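PDB 4QVR: DUF6844 domain-containing protein from Francisella tularensis subsp. tularensis, which is of unknown function but carries a signal sequence, which suggests export from the cytoplasm, and a DUF6844 domain. Local coordinates for residues Asp80-Ala85 with Gly309-Gly314; Asp100-Tyr105 with Gly268-Tyr273; Gly123-Asn128 with Ala138-Glu143; Ile254-Val259 with Met313-Ile318; Tyr351-Ala356 with Ile440-Val445. All blocks are in the same frame, centred on the assembly; numbering follows the deposited sequence. Where two conformers were deposited one is given.

Contact 1: residues Asp80-Ala85 with Gly309-Gly314; sequences DSKPVA and GEDMMG
A polar contact, held by two backbone hydrogen bonds and a salt-bridge network, fastens the extended loop Asp80-Ala85, between helices 67-78 and 94-108, to the short turn Gly309-Gly314. Ser81 uses both backbone groups: its N donates to Asp311 O at 2.7 Å, and its O accepts from Gly314 N at 2.8 Å. Both bonds are bent, 137° at the hydrogen. Through them the loop is clasped to the weakly bonded turn at Asp311-Gly314, and Lys82 CA adds a CA-H...O contact to Glu310 O. The Lys82 side chain runs alongside Asp311 and bends only at its last torsion (chi4 -65°), which turns NZ onto OD1 of Asp311 at 2.6 Å, on the syn side but tilted out of the carboxylate plane; a weak second salt bridge reaches Glu310 OE1 at 3.4 Å. The carboxylates of Asp80 and Asp311 stack nearly parallel, with Asp80 OD2 3.6 Å from Asp311 OD1, a like-charge approach that Lys82 and nearby Lys307 would be expected to ease. Ser81 OG turns to Asp315 and Lys255. On the apolar flank Pro83 CG rests on Met313 CB at 3.8 Å, while the Met313 side chain also packs on Trp430 and Tyr432 of strand 424-433.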
# COMPACT_ATOMS: atom_id res chain seq x y z
N ASP A 80 -16.15 7.87 -7.85
CA ASP A 80 -16.83 7.84 -6.56
C ASP A 80 -16.36 6.64 -5.77
O ASP A 80 -16.01 5.63 -6.38
CB ASP A 80 -18.36 7.77 -6.73
CG ASP A 80 -18.97 9.11 -7.14
OD1 ASP A 80 -18.28 10.15 -7.02
OD2 ASP A 80 -20.17 9.13 -7.54
N SER A 81 -16.33 6.77 -4.44
CA SER A 81 -15.93 5.68 -3.55
C SER A 81 -16.93 5.50 -2.39
O SER A 81 -16.60 5.65 -1.20
CB SER A 81 -14.51 5.90 -3.01
OG SER A 81 -13.55 5.97 -4.07
N LYS A 82 -18.16 5.16 -2.76
CA LYS A 82 -19.23 4.92 -1.79
C LYS A 82 -19.02 3.57 -1.08
O LYS A 82 -18.40 2.67 -1.63
CB LYS A 82 -20.60 4.90 -2.51
CG LYS A 82 -21.00 6.22 -3.18
CD LYS A 82 -22.27 6.05 -4.00
CE LYS A 82 -22.67 7.32 -4.73
NZ LYS A 82 -23.03 8.42 -3.79
N PRO A 83 -19.52 3.42 0.16
CA PRO A 83 -19.40 2.12 0.79
C PRO A 83 -20.09 1.08 -0.09
O PRO A 83 -21.21 1.31 -0.56
CB PRO A 83 -20.18 2.30 2.09
CG PRO A 83 -20.05 3.75 2.40
CD PRO A 83 -20.13 4.42 1.06
N VAL A 84 -19.44 -0.05 -0.31
CA VAL A 84 -20.04 -1.07 -1.15
C VAL A 84 -21.39 -1.47 -0.57
O VAL A 84 -21.46 -1.92 0.57
CB VAL A 84 -19.16 -2.33 -1.24
CG1 VAL A 84 -19.86 -3.40 -2.07
CG2 VAL A 84 -17.78 -1.99 -1.81
N ALA A 85 -22.45 -1.28 -1.35
CA ALA A 85 -23.81 -1.64 -0.93
C ALA A 85 -23.98 -3.16 -0.98
O ALA A 85 -23.39 -3.85 -1.83
CB ALA A 85 -24.85 -0.97 -1.82
N GLY A 309 -19.55 13.45 0.94
CA GLY A 309 -18.94 12.67 2.02
C GLY A 309 -19.06 11.18 1.80
O GLY A 309 -18.10 10.43 1.99
N GLU A 310 -20.25 10.76 1.41
CA GLU A 310 -20.51 9.37 1.13
C GLU A 310 -19.59 8.89 0.02
O GLU A 310 -19.07 7.80 0.08
CB GLU A 310 -21.97 9.19 0.71
CG GLU A 310 -22.36 7.73 0.52
CD GLU A 310 -23.76 7.54 -0.04
OE1 GLU A 310 -24.33 8.49 -0.60
OE2 GLU A 310 -24.29 6.40 0.06
N ASP A 311 -19.36 9.73 -1.00
CA ASP A 311 -18.49 9.36 -2.10
C ASP A 311 -17.04 9.19 -1.67
O ASP A 311 -16.27 8.60 -2.41
CB ASP A 311 -18.57 10.40 -3.24
CG ASP A 311 -19.96 10.50 -3.88
OD1 ASP A 311 -20.63 9.45 -3.99
OD2 ASP A 311 -20.37 11.63 -4.28
N MSE A 312 -16.67 9.69 -0.50
CA MSE A 312 -15.29 9.62 -0.04
C MSE A 312 -15.03 8.56 0.97
O MSE A 312 -13.88 8.33 1.36
CB MSE A 312 -14.93 10.88 0.70
CG MSE A 312 -15.31 12.17 -0.00
SE MSE A 312 -13.94 12.69 -1.30
CE MSE A 312 -12.26 12.36 -0.33
N MSE A 313 -16.08 7.91 1.45
CA MSE A 313 -15.95 6.95 2.53
C MSE A 313 -15.04 5.78 2.28
O MSE A 313 -14.46 5.22 3.23
CB MSE A 313 -17.32 6.39 2.88
CG MSE A 313 -18.14 7.39 3.68
SE MSE A 313 -17.58 7.46 5.59
CE MSE A 313 -18.58 5.84 6.11
N GLY A 314 -14.89 5.42 1.00
CA GLY A 314 -14.10 4.25 0.62
C GLY A 314 -12.68 4.51 0.27
O GLY A 314 -11.94 3.58 0.01

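Contact 2: residues Asp100-Tyr105 with Gly268-Tyr273; sequences DVMENY and GVVVIY
The Tyr105 ring meets Val270 obliquely, its CD2 lying 4.4 Å from Val270 CG2, while Lys255 of the adjoining strand 251-261 also touches the ring. Tyr105 stands one helical turn on from Met102, and the same methyl, Val270 CG2, serves both residues: it lies 3.9 Å from Met102 CB and equally near CG. Val270 CG1 is anti to the backbone N (chi1 171°), an orientation that leaves CG2 as the branch facing the helix. Here helix 94-108 lies along one face of the three-stranded antiparallel sheet, above its central strand 264-273; the two short segments run roughly the same way, 24° apart, with axes 9.1 Å from each other. The selenomethionine Met102 spans much of that gap. Its chain stays extended through chi2 and bends at chi3 (-61°), and the selenium comes down on the strand backbone, 3.6 Å from Gly268 CA and 3.5 Å from Val269 N. Gly268, having no side chain, leaves room for SE to come this close. The Met102 and Val270 side chains run past each other in opposing senses, and no hydrogen bond joins the segments. Phe257 of strand 251-261 and Ser120 and Ile122 of strand 117-126 also pack against the selenomethionine, and Val269 faces away to Ala145 of helix 134-159.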
# COMPACT_ATOMS: atom_id res chain seq x y z
N ASP A 100 -15.17 -9.56 -5.63
CA ASP A 100 -16.01 -9.32 -6.81
C ASP A 100 -15.87 -7.89 -7.29
O ASP A 100 -15.60 -7.67 -8.47
CB ASP A 100 -17.47 -9.62 -6.55
CG ASP A 100 -17.76 -11.11 -6.41
OD1 ASP A 100 -16.92 -11.94 -6.82
OD2 ASP A 100 -18.85 -11.44 -5.90
N VAL A 101 -16.01 -6.93 -6.39
CA VAL A 101 -15.90 -5.54 -6.81
C VAL A 101 -14.49 -5.18 -7.29
O VAL A 101 -14.33 -4.38 -8.19
CB VAL A 101 -16.37 -4.55 -5.73
CG1 VAL A 101 -17.82 -4.84 -5.34
CG2 VAL A 101 -15.48 -4.62 -4.52
N MSE A 102 -13.46 -5.77 -6.70
CA MSE A 102 -12.10 -5.46 -7.17
C MSE A 102 -11.84 -6.10 -8.51
O MSE A 102 -11.27 -5.45 -9.36
CB MSE A 102 -11.01 -5.77 -6.17
CG MSE A 102 -11.19 -4.87 -4.95
SE MSE A 102 -9.74 -5.34 -3.73
CE MSE A 102 -9.94 -7.22 -3.26
N GLU A 103 -12.21 -7.37 -8.71
CA GLU A 103 -12.03 -8.05 -10.01
C GLU A 103 -12.75 -7.27 -11.14
O GLU A 103 -12.20 -7.06 -12.20
CB GLU A 103 -12.61 -9.47 -10.00
CG GLU A 103 -11.97 -10.47 -9.04
CD GLU A 103 -10.62 -11.02 -9.50
OE1 GLU A 103 -9.91 -10.32 -10.26
OE2 GLU A 103 -10.28 -12.16 -9.06
N ASN A 104 -13.99 -6.88 -10.90
CA ASN A 104 -14.74 -6.06 -11.82
C ASN A 104 -14.07 -4.73 -12.12
O ASN A 104 -14.06 -4.26 -13.27
CB ASN A 104 -16.11 -5.81 -11.27
CG ASN A 104 -17.02 -7.01 -11.44
OD1 ASN A 104 -16.74 -7.92 -12.24
ND2 ASN A 104 -18.14 -7.00 -10.73
N TYR A 105 -13.55 -4.09 -11.10
CA TYR A 105 -12.85 -2.83 -11.31
C TYR A 105 -11.60 -3.03 -12.20
O TYR A 105 -11.32 -2.25 -13.11
CB TYR A 105 -12.48 -2.20 -9.95
CG TYR A 105 -11.81 -0.87 -10.08
CD1 TYR A 105 -12.55 0.30 -10.28
CD2 TYR A 105 -10.41 -0.76 -10.01
CE1 TYR A 105 -11.91 1.54 -10.41
CE2 TYR A 105 -9.78 0.46 -10.16
CZ TYR A 105 -10.52 1.60 -10.36
OH TYR A 105 -9.83 2.80 -10.48
N GLY A 268 -10.58 -3.36 0.70
CA GLY A 268 -9.89 -3.96 -0.41
C GLY A 268 -9.07 -2.87 -1.09
O GLY A 268 -9.46 -1.70 -1.11
N VAL A 269 -7.90 -3.21 -1.57
CA VAL A 269 -7.06 -2.23 -2.24
C VAL A 269 -6.57 -2.89 -3.52
O VAL A 269 -6.27 -4.08 -3.54
CB VAL A 269 -5.90 -1.75 -1.36
CG1 VAL A 269 -5.03 -2.91 -0.94
CG2 VAL A 269 -5.04 -0.68 -2.07
N VAL A 270 -6.62 -2.12 -4.60
CA VAL A 270 -6.13 -2.54 -5.89
C VAL A 270 -4.87 -1.72 -6.07
O VAL A 270 -4.91 -0.50 -5.94
CB VAL A 270 -7.14 -2.20 -7.02
CG1 VAL A 270 -6.54 -2.45 -8.40
CG2 VAL A 270 -8.39 -3.03 -6.88
N VAL A 271 -3.76 -2.39 -6.35
CA VAL A 271 -2.47 -1.71 -6.60
C VAL A 271 -1.95 -2.02 -8.03
O VAL A 271 -2.32 -3.03 -8.64
CB VAL A 271 -1.38 -2.10 -5.58
CG1 VAL A 271 -1.75 -1.69 -4.14
CG2 VAL A 271 -1.02 -3.59 -5.64
N ILE A 272 -1.14 -1.10 -8.57
CA ILE A 272 -0.51 -1.27 -9.86
C ILE A 272 0.96 -0.97 -9.68
O ILE A 272 1.32 -0.22 -8.79
CB ILE A 272 -1.02 -0.28 -10.92
CG1 ILE A 272 -0.61 1.13 -10.50
CG2 ILE A 272 -2.50 -0.47 -11.13
CD1 ILE A 272 -1.04 2.22 -11.42
N TYR A 273 1.82 -1.56 -10.51
CA TYR A 273 3.23 -1.27 -10.49
C TYR A 273 3.58 -0.43 -11.70
O TYR A 273 3.13 -0.73 -12.80
CB TYR A 273 4.11 -2.53 -10.54
CG TYR A 273 5.57 -2.14 -10.60
CD1 TYR A 273 6.24 -1.74 -9.47
CD2 TYR A 273 6.27 -2.12 -11.81
CE1 TYR A 273 7.58 -1.35 -9.51
CE2 TYR A 273 7.61 -1.75 -11.86
CZ TYR A 273 8.25 -1.35 -10.69
OH TYR A 273 9.58 -0.95 -10.72

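Contact 3: residues Gly123-Asn128 with Ala138-Glu143; sequences GTASVN and AQLAFE
Strand 123-126 and helix 138-143 run roughly antiparallel, 151° apart, and their axes come within 6.1 Å, close for a helix on a strand. Glycine and alanine allow this. Gly123 CA lies 3.4 Å from Ala141 O, a CA-H...O contact with 140° at the hydrogen, an approach open to Gly123 because it has no side chain. The methyl of the same Ala141 presses onto the strand backbone: its CB is 3.7 Å from Gly123 O and 4.0 Å from Thr124 CA. Ala125, the next residue whose side chain faces the helix, brings its CB to 4.3 Å from Ala141 CB and 4.0 Å from Leu140 CD2. Leu140 starts off along the side of the helix, but with CG anti to the backbone N (chi1 174°) its branch swings CD2 over the Ala125 methyl and closes the outer edge of the interface. Thr124 turns its side chain from the helix, toward Ala266 of strand 264-273. No hydrogen bond joins the two segments, although Lys144, just beyond the helical segment, donates to Thr124 O, and Ser137, just before it, donates to Ser126 O. On another side of the helix, Gln139 NE2 reaches one turn on to Glu143 OE2 at 3.1 Å, meeting the carboxylate on its anti side, and also bonds Asn363 of helix 349-370. This is an alpha/beta packing of a strand and the helix that follows it in the chain: edge strand 117-126 leads through a short loop into helix 134-159, which folds back against the antiparallel sheet.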
# COMPACT_ATOMS: atom_id res chain seq x y z
N GLY A 123 -8.05 -6.61 3.85
CA GLY A 123 -7.70 -6.63 5.26
C GLY A 123 -9.03 -6.42 5.98
O GLY A 123 -9.96 -5.81 5.40
N THR A 124 -9.15 -6.96 7.21
CA THR A 124 -10.36 -6.83 8.05
C THR A 124 -10.01 -6.61 9.53
O THR A 124 -9.00 -7.08 10.02
CB THR A 124 -11.26 -8.08 7.98
OG1 THR A 124 -10.59 -9.21 8.58
CG2 THR A 124 -11.62 -8.40 6.54
N ALA A 125 -10.89 -5.92 10.24
CA ALA A 125 -10.69 -5.61 11.64
C ALA A 125 -12.03 -5.62 12.28
O ALA A 125 -13.01 -5.36 11.59
CB ALA A 125 -10.07 -4.24 11.81
N SER A 126 -12.10 -5.93 13.57
CA SER A 126 -13.39 -5.97 14.26
C SER A 126 -13.76 -4.56 14.61
O SER A 126 -12.88 -3.70 14.69
CB SER A 126 -13.31 -6.77 15.56
OG SER A 126 -12.70 -8.02 15.31
N VAL A 127 -15.06 -4.31 14.76
CA VAL A 127 -15.54 -3.01 15.23
C VAL A 127 -16.19 -3.28 16.58
O VAL A 127 -16.44 -4.45 16.91
CB VAL A 127 -16.57 -2.35 14.30
CG1 VAL A 127 -15.97 -2.07 12.95
CG2 VAL A 127 -17.83 -3.21 14.17
N ASN A 128 -16.44 -2.25 17.40
CA ASN A 128 -17.11 -2.50 18.69
C ASN A 128 -18.63 -2.58 18.52
O ASN A 128 -19.15 -2.36 17.42
CB ASN A 128 -16.71 -1.47 19.76
CG ASN A 128 -17.15 -0.06 19.41
OD1 ASN A 128 -18.03 0.15 18.59
ND2 ASN A 128 -16.53 0.91 20.06
N ALA A 138 -11.34 0.58 10.44
CA ALA A 138 -11.24 0.63 8.99
C ALA A 138 -9.83 0.99 8.56
O ALA A 138 -9.29 0.41 7.62
CB ALA A 138 -12.25 1.61 8.41
N GLN A 139 -9.21 1.94 9.23
CA GLN A 139 -7.85 2.32 8.87
C GLN A 139 -6.89 1.15 9.10
O GLN A 139 -6.00 0.93 8.30
CB GLN A 139 -7.42 3.52 9.68
CG GLN A 139 -5.96 3.93 9.46
CD GLN A 139 -5.68 4.37 8.05
OE1 GLN A 139 -6.62 4.61 7.27
NE2 GLN A 139 -4.40 4.51 7.71
N LEU A 140 -7.06 0.43 10.19
CA LEU A 140 -6.22 -0.72 10.47
C LEU A 140 -6.38 -1.75 9.34
O LEU A 140 -5.43 -2.37 8.87
CB LEU A 140 -6.62 -1.33 11.81
CG LEU A 140 -5.89 -2.63 12.13
CD1 LEU A 140 -4.43 -2.35 12.37
CD2 LEU A 140 -6.49 -3.31 13.34
N ALA A 141 -7.63 -1.97 8.95
CA ALA A 141 -7.96 -2.92 7.89
C ALA A 141 -7.26 -2.54 6.57
O ALA A 141 -6.75 -3.41 5.85
CB ALA A 141 -9.48 -2.97 7.72
N PHE A 142 -7.22 -1.24 6.27
CA PHE A 142 -6.52 -0.76 5.08
C PHE A 142 -5.04 -1.06 5.22
O PHE A 142 -4.42 -1.53 4.29
CB PHE A 142 -6.71 0.74 4.80
CG PHE A 142 -5.70 1.28 3.83
CD1 PHE A 142 -5.75 0.94 2.48
CD2 PHE A 142 -4.67 2.11 4.25
CE1 PHE A 142 -4.78 1.39 1.59
CE2 PHE A 142 -3.72 2.59 3.36
CZ PHE A 142 -3.77 2.22 2.03
N GLU A 143 -4.48 -0.78 6.38
CA GLU A 143 -3.03 -1.02 6.59
C GLU A 143 -2.65 -2.48 6.35
O GLU A 143 -1.62 -2.78 5.73
CB GLU A 143 -2.59 -0.56 7.98
CG GLU A 143 -2.56 0.99 8.11
CD GLU A 143 -2.55 1.52 9.55
OE1 GLU A 143 -2.30 0.75 10.52
OE2 GLU A 143 -2.80 2.74 9.71

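Contact 4: residues Ile254-Val259 with Met313-Ile318; sequences IKTFVV and MGDYGI
Thr256 OG1 makes both direct hydrogen bonds between the segments. The hydroxyl donates to Gly314 O at 2.6 Å, in the carbonyl plane on a lone pair, and accepts from Tyr316 N at 3.0 Å with a fairly straight 157° at the hydrogen. Its chi1 of 48° sets OG1 between the backbone N and the carbonyl carbon, pointed at the loop, so that one oxygen grips two backbone groups on either side of Asp315. Arg319 adds a weak bond to the same hydroxyl. A water extends the polar link: it accepts from Thr256 N at 3.0 Å and donates to Asp315 OD1 at 2.6 Å. That carboxylate belongs to a wider buried network, with Ser81 on OD1 and Lys307 on OD2, while Lys255 NZ lies 4.9 Å from OD1 and bonds Ser81 itself. Along this part of edge strand 251-261 of the three-stranded sheet, the irregular loop leading into strand 318-322 of the four-stranded sheet is thus held by a threonine side chain rather than by strand pairing. Apolar packing flanks the bonds where Val258 CG1 sits 3.8 Å from Gly314 CA, the lack of a side chain letting the loop come close. Two oxygens make van der Waals contacts: Tyr316 O lies 3.5 Å from Thr256 CG2, and Gly314 O is at the edge of the Tyr316 ring, in plane. That ring continues onto Ala138, Gln139 and Phe142 of helix 134-159. Phe257 faces the other way, to Leu98 and Met102 of helix 94-108.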
# COMPACT_ATOMS: atom_id res chain seq x y z
N ILE A 254 -4.45 2.36 -6.37
CA ILE A 254 -5.21 3.19 -7.30
C ILE A 254 -6.68 3.27 -6.98
O ILE A 254 -7.33 4.22 -7.42
CB ILE A 254 -4.98 2.83 -8.77
CG1 ILE A 254 -5.32 1.38 -9.04
CG2 ILE A 254 -3.52 3.13 -9.15
CD1 ILE A 254 -5.24 1.06 -10.51
N LYS A 255 -7.18 2.33 -6.18
CA LYS A 255 -8.55 2.30 -5.79
C LYS A 255 -8.70 1.48 -4.52
O LYS A 255 -8.05 0.44 -4.36
CB LYS A 255 -9.34 1.60 -6.89
CG LYS A 255 -10.86 1.59 -6.71
CD LYS A 255 -11.42 2.97 -6.97
CE LYS A 255 -12.85 3.08 -6.50
NZ LYS A 255 -13.32 4.47 -6.60
N THR A 256 -9.52 1.95 -3.58
CA THR A 256 -9.81 1.21 -2.37
C THR A 256 -11.30 1.10 -2.27
O THR A 256 -12.00 1.91 -2.87
CB THR A 256 -9.28 1.88 -1.11
OG1 THR A 256 -9.65 3.27 -1.12
CG2 THR A 256 -7.78 1.79 -1.06
N PHE A 257 -11.77 0.11 -1.51
CA PHE A 257 -13.19 -0.17 -1.29
C PHE A 257 -13.42 -0.59 0.16
O PHE A 257 -12.56 -1.24 0.77
CB PHE A 257 -13.65 -1.36 -2.13
CG PHE A 257 -13.53 -1.16 -3.61
CD1 PHE A 257 -14.57 -0.57 -4.32
CD2 PHE A 257 -12.42 -1.58 -4.29
CE1 PHE A 257 -14.47 -0.39 -5.69
CE2 PHE A 257 -12.31 -1.40 -5.65
CZ PHE A 257 -13.34 -0.80 -6.34
N VAL A 258 -14.58 -0.25 0.71
CA VAL A 258 -14.89 -0.61 2.09
C VAL A 258 -16.21 -1.35 2.18
O VAL A 258 -17.15 -1.02 1.48
CB VAL A 258 -14.93 0.61 3.03
CG1 VAL A 258 -16.00 1.61 2.62
CG2 VAL A 258 -15.16 0.17 4.47
N VAL A 259 -16.25 -2.37 3.03
CA VAL A 259 -17.46 -3.12 3.28
C VAL A 259 -17.60 -3.40 4.79
O VAL A 259 -16.62 -3.73 5.46
CB VAL A 259 -17.47 -4.49 2.55
CG1 VAL A 259 -18.77 -5.24 2.83
CG2 VAL A 259 -17.33 -4.32 1.08
N MSE A 313 -16.08 7.91 1.45
CA MSE A 313 -15.95 6.95 2.53
C MSE A 313 -15.04 5.78 2.28
O MSE A 313 -14.46 5.22 3.23
CB MSE A 313 -17.32 6.39 2.88
CG MSE A 313 -18.14 7.39 3.68
SE MSE A 313 -17.58 7.46 5.59
CE MSE A 313 -18.58 5.84 6.11
N GLY A 314 -14.89 5.42 1.00
CA GLY A 314 -14.10 4.25 0.62
C GLY A 314 -12.68 4.51 0.27
O GLY A 314 -11.94 3.58 0.01
N ASP A 315 -12.31 5.79 0.30
CA ASP A 315 -10.98 6.25 -0.01
C ASP A 315 -10.00 6.18 1.18
O ASP A 315 -10.11 6.94 2.16
CB ASP A 315 -11.03 7.68 -0.50
CG ASP A 315 -11.74 7.82 -1.86
OD1 ASP A 315 -11.68 6.87 -2.69
OD2 ASP A 315 -12.32 8.91 -2.11
N TYR A 316 -9.02 5.30 1.05
CA TYR A 316 -7.97 5.08 2.01
C TYR A 316 -6.59 5.12 1.31
O TYR A 316 -6.49 4.89 0.08
CB TYR A 316 -8.19 3.73 2.68
CG TYR A 316 -9.30 3.74 3.69
CD1 TYR A 316 -10.61 3.62 3.29
CD2 TYR A 316 -9.03 3.91 5.04
CE1 TYR A 316 -11.64 3.65 4.23
CE2 TYR A 316 -10.06 3.95 5.97
CZ TYR A 316 -11.36 3.83 5.55
OH TYR A 316 -12.39 3.88 6.45
N GLY A 317 -5.55 5.43 2.08
CA GLY A 317 -4.21 5.44 1.55
C GLY A 317 -3.81 6.69 0.83
O GLY A 317 -4.37 7.76 1.08
N ILE A 318 -2.81 6.55 -0.04
CA ILE A 318 -2.29 7.66 -0.82
C ILE A 318 -2.55 7.44 -2.30
O ILE A 318 -2.83 6.31 -2.74
CB ILE A 318 -0.78 7.85 -0.58
CG1 ILE A 318 0.06 6.75 -1.22
CG2 ILE A 318 -0.49 7.90 0.90
CD1 ILE A 318 0.28 6.94 -2.71
O HOH W 1 -10.41 4.84 -3.82

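Contact 5: residues Tyr351-Ala356 with Ile440-Val445; sequences YGYKQA and IVYGVV
Tyr353 and Tyr442 form a T-shaped (edge-to-face) pair: the edge of the Tyr442 ring is directed at one face of Tyr353, with planes 72° apart and centroids 5.2 Å from each other. CD1 of Tyr442 does the touching, 3.7 Å from Tyr353 CZ and offset toward the rim of that ring. CG of Tyr353 stands beside the backbone N (chi1 -61°), which carries the ring down across the strand, where Gly443 O meets its edge at 3.6 Å from CD1. Val444 CG1 approaches the same edge. Tyr442, in turn, lies against the helix backbone, its CD2 3.7 Å from Gly352 CA; Gly352, without a side chain, lets the ring lie this close, and Ile440 CG2 sits over one face of the Tyr442 ring. One turn along, Ala356 CB packs on Val444 CG2 at 3.8 Å and also rests 4.0 Å from Gly443 CA. Segments 351-356 and 440-445 cross at -51°, their axes 6.8 Å apart, where helix 349-370 covers one face of the four-stranded antiparallel sheet. Arg429 of strand 424-433 forms a cation-pi contact with Tyr353. No hydrogen bond links the two segments, which implies that shape and aromatic packing hold the helix here, with quadrupole attraction between the rings and the arginine charge probably adding to it.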
# COMPACT_ATOMS: atom_id res chain seq x y z
N TYR A 351 -12.58 18.82 15.95
CA TYR A 351 -11.85 17.63 16.37
C TYR A 351 -11.76 16.49 15.36
O TYR A 351 -10.74 15.80 15.29
CB TYR A 351 -12.43 17.11 17.68
CG TYR A 351 -11.59 16.01 18.28
CD1 TYR A 351 -10.30 16.28 18.73
CD2 TYR A 351 -12.09 14.72 18.42
CE1 TYR A 351 -9.52 15.29 19.28
CE2 TYR A 351 -11.31 13.71 18.97
CZ TYR A 351 -10.02 14.00 19.40
OH TYR A 351 -9.24 13.02 19.96
N GLY A 352 -12.83 16.27 14.60
CA GLY A 352 -12.85 15.21 13.62
C GLY A 352 -11.85 15.45 12.50
O GLY A 352 -11.12 14.54 12.09
N TYR A 353 -11.82 16.68 12.01
CA TYR A 353 -10.89 17.02 10.96
C TYR A 353 -9.45 16.89 11.45
O TYR A 353 -8.59 16.42 10.71
CB TYR A 353 -11.16 18.42 10.40
CG TYR A 353 -12.54 18.53 9.79
CD1 TYR A 353 -12.87 17.80 8.66
CD2 TYR A 353 -13.51 19.37 10.33
CE1 TYR A 353 -14.12 17.89 8.10
CE2 TYR A 353 -14.77 19.46 9.76
CZ TYR A 353 -15.06 18.71 8.64
OH TYR A 353 -16.29 18.77 8.06
N LYS A 354 -9.19 17.28 12.69
CA LYS A 354 -7.85 17.17 13.25
C LYS A 354 -7.41 15.70 13.25
O LYS A 354 -6.33 15.40 12.77
CB LYS A 354 -7.78 17.71 14.68
CG LYS A 354 -6.36 17.76 15.24
CD LYS A 354 -6.34 17.69 16.77
CE LYS A 354 -7.13 18.80 17.45
NZ LYS A 354 -6.58 20.15 17.20
N GLN A 355 -8.23 14.80 13.79
CA GLN A 355 -7.88 13.37 13.83
C GLN A 355 -7.86 12.70 12.49
O GLN A 355 -7.18 11.69 12.32
CB GLN A 355 -8.73 12.59 14.84
CG GLN A 355 -8.24 12.83 16.26
CD GLN A 355 -8.76 11.82 17.26
OE1 GLN A 355 -8.03 11.38 18.14
NE2 GLN A 355 -10.03 11.44 17.12
N ALA A 356 -8.60 13.26 11.53
CA ALA A 356 -8.59 12.76 10.18
C ALA A 356 -7.23 13.08 9.56
O ALA A 356 -6.72 12.32 8.74
CB ALA A 356 -9.72 13.37 9.36
N ILE A 440 -20.98 10.30 13.18
CA ILE A 440 -20.53 11.12 12.10
C ILE A 440 -19.07 10.83 11.83
O ILE A 440 -18.29 10.67 12.77
CB ILE A 440 -20.66 12.61 12.46
CG1 ILE A 440 -22.07 12.92 12.95
CG2 ILE A 440 -20.26 13.50 11.28
CD1 ILE A 440 -22.21 14.30 13.55
N VAL A 441 -18.73 10.78 10.55
CA VAL A 441 -17.38 10.57 10.12
C VAL A 441 -16.92 11.84 9.41
O VAL A 441 -17.63 12.42 8.60
CB VAL A 441 -17.29 9.37 9.17
CG1 VAL A 441 -15.84 9.10 8.76
CG2 VAL A 441 -17.89 8.15 9.85
N TYR A 442 -15.72 12.28 9.77
CA TYR A 442 -15.13 13.43 9.16
C TYR A 442 -13.97 12.95 8.34
O TYR A 442 -13.41 11.89 8.62
CB TYR A 442 -14.63 14.38 10.24
CG TYR A 442 -15.73 14.89 11.13
CD1 TYR A 442 -16.42 16.04 10.80
CD2 TYR A 442 -16.10 14.19 12.27
CE1 TYR A 442 -17.44 16.50 11.61
CE2 TYR A 442 -17.11 14.64 13.09
CZ TYR A 442 -17.78 15.80 12.75
OH TYR A 442 -18.79 16.24 13.56
N GLY A 443 -13.59 13.71 7.34
CA GLY A 443 -12.47 13.30 6.52
C GLY A 443 -11.75 14.47 5.94
O GLY A 443 -12.28 15.59 5.88
N VAL A 444 -10.52 14.21 5.52
CA VAL A 444 -9.68 15.21 4.87
C VAL A 444 -8.92 14.54 3.75
O VAL A 444 -8.77 13.30 3.71
CB VAL A 444 -8.63 15.84 5.83
CG1 VAL A 444 -9.30 16.63 6.94
CG2 VAL A 444 -7.73 14.77 6.42
N VAL A 445 -8.46 15.38 2.83
CA VAL A 445 -7.59 14.98 1.75
C VAL A 445 -6.45 15.97 1.83
O VAL A 445 -6.65 17.18 1.68
CB VAL A 445 -8.22 15.09 0.36
CG1 VAL A 445 -7.22 14.62 -0.68
CG2 VAL A 445 -9.51 14.26 0.29

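How the contacts relate
Contacts 2, 3 and 4 all reach the three-stranded antiparallel sheet: helix 94-108 and helix 134-159 pack on it in contacts 2 and 3, while contact 4 brings a loop to its edge strand 251-261. Contact 5 belongs to the four-stranded sheet, its centre about 26 Å from that of contact 2. Contacts 1 and 4 lie between, centres about 8 Å apart, sharing Met313 and Gly314; Met313 also touches Val441 of contact 5. Along the chain, the span from contact 1's first segment to its second encloses contacts 2 and 3, contacts 2 and 4 alternate, and contact 5 follows. The 309-318 region is thus one of the places where the two sheets are tied together.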